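Long-range contacts in glycoside Hydrolase Family 43_12 (PDB 7JVH), which probably hydrolyses glycosidic bonds in xylose- or arabinose-containing plant polysaccharides, as a family 43 glycoside hydrolase: residues G260-E265 and Q288-H293; A302-L307 and V318-R323. One frame throughout, in Å; residues are numbered along the deposited sequence.

Contact 1. Residues G260-E265 and Q288-H293; sequences GDWHSE and QRHFLH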
ATOM      1  N   GLY A 260      -0.206 -14.315  -4.241  1.00 45.94           N
ATOM      2  CA  GLY A 260      -0.891 -15.063  -3.199  1.00 51.61           C
ATOM      3  C   GLY A 260      -0.065 -16.208  -2.618  1.00 60.77           C
ATOM      4  O   GLY A 260       1.148 -16.073  -2.391  1.00 59.45           O
ATOM      5  N   ASP A 261      -0.735 -17.350  -2.411  1.00 65.70           N
ATOM      6  CA  ASP A 261      -0.192 -18.531  -1.734  1.00 63.55           C
ATOM      7  C   ASP A 261       1.146 -19.076  -2.206  1.00 60.61           C
ATOM      8  O   ASP A 261       1.875 -19.679  -1.419  1.00 64.49           O
ATOM      9  CB  ASP A 261      -1.222 -19.668  -1.787  1.00 61.25           C
ATOM     10  CG  ASP A 261      -2.316 -19.488  -0.775  1.00 71.92           C
ATOM     11  OD1 ASP A 261      -2.432 -18.372  -0.219  1.00 71.99           O
ATOM     12  OD2 ASP A 261      -3.040 -20.469  -0.516  1.00 66.36           O
ATOM     13  N   TRP A 262       1.455 -18.897  -3.489  1.00 61.54           N
ATOM     14  CA  TRP A 262       2.655 -19.491  -4.074  1.00 57.73           C
ATOM     15  C   TRP A 262       3.755 -18.452  -4.332  1.00 49.14           C
ATOM     16  O   TRP A 262       4.705 -18.724  -5.069  1.00 45.51           O
ATOM     17  CB  TRP A 262       2.295 -20.278  -5.344  1.00 50.34           C
ATOM     18  CG  TRP A 262       3.095 -21.511  -5.491  1.00 45.91           C
ATOM     19  CD1 TRP A 262       3.991 -21.801  -6.482  1.00 53.15           C
ATOM     20  CD2 TRP A 262       3.116 -22.623  -4.592  1.00 58.01           C
ATOM     21  NE1 TRP A 262       4.565 -23.029  -6.261  1.00 61.31           N
ATOM     22  CE2 TRP A 262       4.053 -23.560  -5.109  1.00 61.97           C
ATOM     23  CE3 TRP A 262       2.435 -22.926  -3.402  1.00 52.77           C
ATOM     24  CZ2 TRP A 262       4.323 -24.779  -4.478  1.00 58.21           C
ATOM     25  CZ3 TRP A 262       2.701 -24.141  -2.772  1.00 60.93           C
ATOM     26  CH2 TRP A 262       3.651 -25.049  -3.305  1.00 66.33           C
ATOM     27  N   HIS A 263       3.651 -17.289  -3.668  1.00 37.37           N
ATOM     28  CA  HIS A 263       4.593 -16.190  -3.868  1.00 48.69           C
ATOM     29  C   HIS A 263       6.005 -16.641  -3.479  1.00 57.68           C
ATOM     30  O   HIS A 263       6.192 -17.497  -2.601  1.00 59.05           O
ATOM     31  CB  HIS A 263       4.175 -14.954  -3.056  1.00 52.21           C
ATOM     32  CG  HIS A 263       4.513 -13.638  -3.698  1.00 54.64           C
ATOM     33  ND1 HIS A 263       4.508 -12.444  -2.998  1.00 57.31           N
ATOM     34  CD2 HIS A 263       4.854 -13.318  -4.969  1.00 55.43           C
ATOM     35  CE1 HIS A 263       4.829 -11.449  -3.805  1.00 39.58           C
ATOM     36  NE2 HIS A 263       5.039 -11.953  -5.009  1.00 52.96           N
ATOM     37  N   SER A 264       6.998 -16.076  -4.171  1.00 48.27           N
ATOM     38  CA  SER A 264       8.407 -16.379  -3.929  1.00 48.98           C
ATOM     39  C   SER A 264       9.243 -15.382  -4.691  1.00 54.60           C
ATOM     40  O   SER A 264       8.719 -14.590  -5.452  1.00 69.86           O
ATOM     41  CB  SER A 264       8.754 -17.780  -4.420  1.00 39.00           C
ATOM     42  OG  SER A 264       8.878 -17.734  -5.809  1.00 63.94           O
ATOM     43  N   GLU A 265      10.557 -15.425  -4.483  1.00 54.33           N
ATOM     44  CA  GLU A 265      11.503 -14.642  -5.254  1.00 39.52           C
ATOM     45  C   GLU A 265      12.596 -15.576  -5.736  1.00 46.42           C
ATOM     46  O   GLU A 265      13.061 -16.429  -4.986  1.00 48.51           O
ATOM     47  CB  GLU A 265      12.103 -13.520  -4.427  1.00 45.36           C
ATOM     48  CG  GLU A 265      12.768 -12.452  -5.279  1.00 42.79           C
ATOM     49  CD  GLU A 265      11.805 -11.430  -5.837  1.00 59.34           C
ATOM     50  OE1 GLU A 265      10.578 -11.495  -5.537  1.00 59.24           O
ATOM     51  OE2 GLU A 265      12.283 -10.541  -6.559  1.00 59.00           O
ATOM     52  N   GLN A 288       7.463 -18.349   1.766  1.00 45.17           N
ATOM     53  CA  GLN A 288       6.806 -18.988   2.896  1.00 44.99           C
ATOM     54  C   GLN A 288       5.808 -20.058   2.462  1.00 45.91           C
ATOM     55  O   GLN A 288       5.117 -20.628   3.307  1.00 42.56           O
ATOM     56  CB  GLN A 288       6.079 -17.938   3.723  1.00 36.70           C
ATOM     57  CG  GLN A 288       6.985 -16.918   4.397  1.00 52.37           C
ATOM     58  CD  GLN A 288       7.875 -17.537   5.465  1.00 50.88           C
ATOM     59  OE1 GLN A 288       7.459 -17.758   6.618  1.00 49.39           O
ATOM     60  NE2 GLN A 288       9.099 -17.852   5.075  1.00 49.54           N
ATOM     61  N   ARG A 289       5.766 -20.356   1.151  1.00 58.09           N
ATOM     62  CA  ARG A 289       4.658 -21.093   0.553  1.00 43.88           C
ATOM     63  C   ARG A 289       4.501 -22.543   0.995  1.00 53.68           C
ATOM     64  O   ARG A 289       3.395 -23.083   0.976  1.00 43.38           O
ATOM     65  CB  ARG A 289       4.728 -20.997  -0.971  1.00 58.12           C
ATOM     66  CG  ARG A 289       5.848 -21.795  -1.630  1.00 60.84           C
ATOM     67  CD  ARG A 289       5.963 -21.267  -3.055  1.00 64.65           C
ATOM     68  NE  ARG A 289       7.062 -21.876  -3.768  1.00 64.76           N
ATOM     69  CZ  ARG A 289       7.520 -21.472  -4.951  1.00 62.02           C
ATOM     70  NH1 ARG A 289       6.940 -20.453  -5.583  1.00 64.74           N
ATOM     71  NH2 ARG A 289       8.563 -22.106  -5.511  1.00 46.83           N
ATOM     72  N   HIS A 290       5.598 -23.162   1.439  1.00 56.23           N
ATOM     73  CA  HIS A 290       5.585 -24.542   1.923  1.00 54.06           C
ATOM     74  C   HIS A 290       5.174 -24.738   3.396  1.00 51.00           C
ATOM     75  O   HIS A 290       5.385 -25.802   3.952  1.00 58.50           O
ATOM     76  CB  HIS A 290       6.957 -25.170   1.660  1.00 55.98           C
ATOM     77  CG  HIS A 290       7.384 -25.092   0.227  1.00 53.49           C
ATOM     78  ND1 HIS A 290       6.764 -25.814  -0.769  1.00 56.57           N
ATOM     79  CD2 HIS A 290       8.367 -24.383  -0.377  1.00 50.84           C
ATOM     80  CE1 HIS A 290       7.334 -25.542  -1.929  1.00 50.18           C
ATOM     81  NE2 HIS A 290       8.312 -24.680  -1.721  1.00 62.94           N
ATOM     82  N   PHE A 291       4.565 -23.711   4.006  1.00 55.37           N
ATOM     83  CA  PHE A 291       4.055 -23.754   5.387  1.00 62.12           C
ATOM     84  C   PHE A 291       2.524 -23.592   5.401  1.00 73.00           C
ATOM     85  O   PHE A 291       1.987 -22.753   4.704  1.00 73.17           O
ATOM     86  CB  PHE A 291       4.699 -22.630   6.231  1.00 51.55           C
ATOM     87  CG  PHE A 291       6.200 -22.527   6.088  1.00 45.83           C
ATOM     88  CD1 PHE A 291       6.989 -23.668   6.034  1.00 46.10           C
ATOM     89  CD2 PHE A 291       6.819 -21.297   6.020  1.00 51.19           C
ATOM     90  CE1 PHE A 291       8.367 -23.581   5.862  1.00 42.01           C
ATOM     91  CE2 PHE A 291       8.198 -21.197   5.874  1.00 53.59           C
ATOM     92  CZ  PHE A 291       8.984 -22.335   5.792  1.00 41.71           C
ATOM     93  N   LEU A 292       1.839 -24.451   6.157  1.00 83.76           N
ATOM     94  CA  LEU A 292       0.382 -24.345   6.452  1.00 78.56           C
ATOM     95  C   LEU A 292       0.212 -24.778   7.911  1.00 75.30           C
ATOM     96  O   LEU A 292      -0.000 -25.960   8.205  1.00 77.32           O
ATOM     97  CB  LEU A 292      -0.416 -25.272   5.541  1.00 83.14           C
ATOM     98  CG  LEU A 292      -1.903 -25.543   5.791  1.00 87.66           C
ATOM     99  CD1 LEU A 292      -2.631 -24.277   6.245  1.00100.24           C
ATOM    100  CD2 LEU A 292      -2.546 -26.123   4.519  1.00 67.64           C
ATOM    101  N   HIS A 293       0.314 -23.809   8.821  1.00 72.72           N
ATOM    102  CA  HIS A 293       0.534 -24.055  10.244  1.00 68.40           C
ATOM    103  C   HIS A 293      -0.566 -23.511  11.185  1.00 70.13           C
ATOM    104  O   HIS A 293      -0.719 -22.308  11.349  1.00 68.44           O
ATOM    105  CB  HIS A 293       1.900 -23.478  10.592  1.00 57.98           C
ATOM    106  CG  HIS A 293       3.029 -24.095   9.820  1.00 67.88           C
ATOM    107  ND1 HIS A 293       2.910 -25.287   9.140  1.00 67.74           N
ATOM    108  CD2 HIS A 293       4.328 -23.720   9.698  1.00 69.23           C
ATOM    109  CE1 HIS A 293       4.083 -25.607   8.614  1.00 71.09           C
ATOM    110  NE2 HIS A 293       4.961 -24.677   8.945  1.00 64.72           N
TER
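Arg289 reaches Trp262 because its CG sits between its own backbone N and carbonyl carbon (chi1 72°) and its chain then runs extended from CG to NE. Trp262 has a chi1 of -143°, away from a regular staggered position, and this turns its indole over the arginine. The two side chains cross at about a right angle, yet their flat groups are nearly parallel, one above the other. The guanidinium lies on the indole with planes only 13° apart, and the group centres are 4.0 Å apart. The cation-pi contact is with the five-membered ring: Arg289 CZ lies over its face, somewhat off the centre. Arg289 CD adds a CH-pi contact, 3.6 Å from the centroid of that ring. NH1 of Arg289 also donates a hydrogen bond to the backbone O of Trp262, at 2.9 Å. This acceptor lies in the guanidinium plane, so the bond helps to fix the rotation of the group that the indole holds flat. Ser264 CB covers the opposite guanidinium face, 3.4 Å from Arg289 NH1. The Ser264 hydroxyl is hydrogen-bonded to the backbone O of Glu256. His290 touches the far end of the indole obliquely, with its CE1 4.0 Å from Trp262 CH2. An alanine in place of Arg289 removes the guanidinium, which would probably uncover one indole face, leave the ring freer to turn and deprive the Trp262 carbonyl of this donor. Two type I turns meet here, Gly260 to His263 and Gln288 to Phe291. Thr287 OG1 ties them together through hydrogen bonds with His263 O and Arg289 N. The first turn lies in the loop joining strands 249-255 and 265-270, and the second in the link from strand 278-279 to strand 300-308.

Contact 2. Residues A302-L307 and V318-R323; sequences AGHADL and VFLGIR
Gly303 and Leu320 pair through two backbone hydrogen bonds. Leu320 N to Gly303 O is 2.9 Å and nearly straight, and Gly303 N to Leu320 O is 3.2 Å. Asp306 and Val318 form the second hydrogen-bonded pair: Asp306 N to Val318 O and Val318 N to Asp306 O are both 3.1 Å. Between these pairs the register slips by one residue. His304 and Ala305 together face Phe319, which makes a beta bulge, and His304 takes a positive phi within it. Weaker CA-H...O contacts add to the ladder, from Ala302 CA to Leu320 O and from Ala305 CA to Val318 O.

The apolar contacts centre on Phe319. Its CG lies between the backbone N and the carbonyl carbon (chi1 57°), which carries the ring back alongside Ala302; CE2 of Phe319 is 3.8 Å from Ala302 CB. Phe319 CB meets Ala305 CB at 3.9 Å. Leu320 CD2 packs on His304 CB at 3.7 Å, while the imidazole leads away toward Asp63, Asp173 and a bound glycerol.

Asp306 also turns its carboxylate away from Val318, to Tyr244, Ser65 and Ile66 N. The strands form an antiparallel hairpin in a four-stranded sheet. Such a sheet is one blade of the five-bladed beta-propeller of family 43, and the glycerol beside His304, probably from the crystallisation liquor, may mark a pocket there.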
ATOM      1  N   ALA A 302       5.082 -14.322   0.596  1.00 44.06           N
ATOM      2  CA  ALA A 302       6.344 -13.602   0.574  1.00 43.14           C
ATOM      3  C   ALA A 302       6.962 -13.593  -0.826  1.00 50.01           C
ATOM      4  O   ALA A 302       7.246 -14.645  -1.398  1.00 45.44           O
ATOM      5  CB  ALA A 302       7.307 -14.196   1.587  1.00 47.49           C
ATOM      6  N   GLY A 303       7.173 -12.385  -1.357  1.00 49.23           N
ATOM      7  CA  GLY A 303       7.869 -12.174  -2.603  1.00 46.32           C
ATOM      8  C   GLY A 303       7.860 -10.709  -3.000  1.00 58.32           C
ATOM      9  O   GLY A 303       7.563  -9.830  -2.177  1.00 50.60           O
ATOM     10  N   HIS A 304       8.178 -10.462  -4.279  1.00 54.02           N
ATOM     11  CA  HIS A 304       8.280  -9.123  -4.859  1.00 53.56           C
ATOM     12  C   HIS A 304       9.278  -8.261  -4.095  1.00 51.80           C
ATOM     13  O   HIS A 304       8.933  -7.228  -3.504  1.00 54.27           O
ATOM     14  CB  HIS A 304       6.925  -8.407  -4.955  1.00 46.19           C
ATOM     15  CG  HIS A 304       6.856  -7.450  -6.094  1.00 37.36           C
ATOM     16  ND1 HIS A 304       6.047  -7.672  -7.188  1.00 50.17           N
ATOM     17  CD2 HIS A 304       7.530  -6.304  -6.352  1.00 55.35           C
ATOM     18  CE1 HIS A 304       6.203  -6.692  -8.061  1.00 48.57           C
ATOM     19  NE2 HIS A 304       7.101  -5.849  -7.582  1.00 58.47           N
ATOM     20  N   ALA A 305      10.539  -8.701  -4.127  1.00 53.24           N
ATOM     21  CA  ALA A 305      11.603  -8.089  -3.356  1.00 43.30           C
ATOM     22  C   ALA A 305      12.383  -7.094  -4.179  1.00 39.75           C
ATOM     23  O   ALA A 305      12.265  -7.041  -5.408  1.00 51.44           O
ATOM     24  CB  ALA A 305      12.530  -9.160  -2.825  1.00 44.97           C
ATOM     25  N   ASP A 306      13.192  -6.294  -3.489  1.00 44.69           N
ATOM     26  CA  ASP A 306      14.163  -5.415  -4.112  1.00 52.86           C
ATOM     27  C   ASP A 306      15.338  -5.257  -3.143  1.00 62.76           C
ATOM     28  O   ASP A 306      15.118  -5.134  -1.924  1.00 71.32           O
ATOM     29  CB  ASP A 306      13.496  -4.081  -4.408  1.00 40.10           C
ATOM     30  CG  ASP A 306      14.340  -3.150  -5.257  1.00 65.08           C
ATOM     31  OD1 ASP A 306      15.348  -3.565  -5.879  1.00 68.03           O
ATOM     32  OD2 ASP A 306      13.987  -1.959  -5.310  1.00 67.95           O
ATOM     33  N   LEU A 307      16.566  -5.286  -3.678  1.00 60.35           N
ATOM     34  CA  LEU A 307      17.788  -5.228  -2.876  1.00 49.88           C
ATOM     35  C   LEU A 307      18.412  -3.835  -2.851  1.00 54.41           C
ATOM     36  O   LEU A 307      18.294  -3.075  -3.810  1.00 60.67           O
ATOM     37  CB  LEU A 307      18.829  -6.207  -3.422  1.00 52.91           C
ATOM     38  CG  LEU A 307      18.413  -7.657  -3.632  1.00 54.21           C
ATOM     39  CD1 LEU A 307      19.643  -8.453  -4.036  1.00 47.49           C
ATOM     40  CD2 LEU A 307      17.747  -8.252  -2.392  1.00 48.96           C
ATOM     41  N   VAL A 318      13.920  -5.746   0.860  1.00 55.22           N
ATOM     42  CA  VAL A 318      12.539  -5.444   1.318  1.00 54.51           C
ATOM     43  C   VAL A 318      11.587  -6.245   0.439  1.00 56.44           C
ATOM     44  O   VAL A 318      11.887  -6.397  -0.717  1.00 57.73           O
ATOM     45  CB  VAL A 318      12.231  -3.944   1.235  1.00 49.97           C
ATOM     46  CG1 VAL A 318      13.076  -3.130   2.191  1.00 42.09           C
ATOM     47  CG2 VAL A 318      12.349  -3.426  -0.179  1.00 51.81           C
ATOM     48  N   PHE A 319      10.499  -6.761   0.997  1.00 52.76           N
ATOM     49  CA  PHE A 319       9.532  -7.535   0.184  1.00 54.30           C
ATOM     50  C   PHE A 319       8.118  -7.381   0.744  1.00 55.47           C
ATOM     51  O   PHE A 319       7.937  -6.653   1.696  1.00 40.66           O
ATOM     52  CB  PHE A 319       9.928  -9.006   0.113  1.00 45.98           C
ATOM     53  CG  PHE A 319      10.071  -9.712   1.433  1.00 56.38           C
ATOM     54  CD1 PHE A 319      11.116  -9.424   2.284  1.00 57.22           C
ATOM     55  CD2 PHE A 319       9.182 -10.694   1.810  1.00 60.27           C
ATOM     56  CE1 PHE A 319      11.259 -10.097   3.482  1.00 57.29           C
ATOM     57  CE2 PHE A 319       9.328 -11.363   3.009  1.00 55.20           C
ATOM     58  CZ  PHE A 319      10.365 -11.063   3.844  1.00 54.17           C
ATOM     59  N   LEU A 320       7.155  -8.063   0.129  1.00 50.03           N
ATOM     60  CA  LEU A 320       5.792  -7.974   0.585  1.00 46.84           C
ATOM     61  C   LEU A 320       5.369  -9.284   1.182  1.00 50.09           C
ATOM     62  O   LEU A 320       5.908 -10.330   0.815  1.00 51.03           O
ATOM     63  CB  LEU A 320       4.846  -7.534  -0.546  1.00 34.88           C
ATOM     64  CG  LEU A 320       4.460  -8.520  -1.642  1.00 55.59           C
ATOM     65  CD1 LEU A 320       3.422  -9.526  -1.162  1.00 42.58           C
ATOM     66  CD2 LEU A 320       3.945  -7.770  -2.867  1.00 58.53           C
ATOM     67  N   GLY A 321       4.413  -9.201   2.120  1.00 40.01           N
ATOM     68  CA  GLY A 321       3.826 -10.355   2.753  1.00 42.51           C
ATOM     69  C   GLY A 321       2.526  -9.925   3.382  1.00 45.15           C
ATOM     70  O   GLY A 321       2.220  -8.736   3.437  1.00 42.44           O
ATOM     71  N   ILE A 322       1.747 -10.913   3.828  1.00 43.74           N
ATOM     72  CA  ILE A 322       0.555 -10.719   4.610  1.00 37.16           C
ATOM     73  C   ILE A 322       0.685 -11.389   5.990  1.00 58.33           C
ATOM     74  O   ILE A 322       1.322 -12.433   6.131  1.00 57.60           O
ATOM     75  CB  ILE A 322      -0.668 -11.314   3.896  1.00 36.76           C
ATOM     76  CG1 ILE A 322      -0.575 -12.835   3.762  1.00 55.76           C
ATOM     77  CG2 ILE A 322      -0.820 -10.699   2.528  1.00 46.36           C
ATOM     78  CD1 ILE A 322      -1.892 -13.454   3.294  1.00 55.36           C
ATOM     79  N   ARG A 323       0.083 -10.778   7.019  1.00 66.66           N
ATOM     80  CA  ARG A 323      -0.095 -11.436   8.310  1.00 65.39           C
ATOM     81  C   ARG A 323      -1.572 -11.791   8.427  1.00 58.88           C
ATOM     82  O   ARG A 323      -2.350 -10.971   8.901  1.00 67.97           O
ATOM     83  CB  ARG A 323       0.377 -10.534   9.462  1.00 50.95           C
ATOM     84  CG  ARG A 323       1.803 -10.049   9.401  1.00 34.53           C
ATOM     85  CD  ARG A 323       2.154  -9.093  10.533  1.00 43.01           C
ATOM     86  NE  ARG A 323       1.716  -7.721  10.320  1.00 52.01           N
ATOM     87  CZ  ARG A 323       0.848  -7.049  11.094  1.00 65.24           C
ATOM     88  NH1 ARG A 323       0.303  -7.592  12.182  1.00 60.52           N
ATOM     89  NH2 ARG A 323       0.499  -5.796  10.768  1.00 63.52           N
TER

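Contact 1 comes first along the chain and is complete before residue 302; the centres of the two contacts are about 12 Å apart. Both belong to the family 43 region. Contact 1 lies at the loops of the sheet holding strands 249-255 and 265-270 and in the link to the next sheet. Contact 2 is the buried first hairpin of that next sheet, strands 300-308 and 316-322. The two meet directly: Glu265 OE1 makes a probable hydrogen bond to Ala305 N, 3.1 Å away. Trp301, just before 302-307, hydrogen-bonds through NE1 to Asp261 OD1 and through O to His263 ND1. Neighbouring propeller blades are thereby joined at loop and strand level.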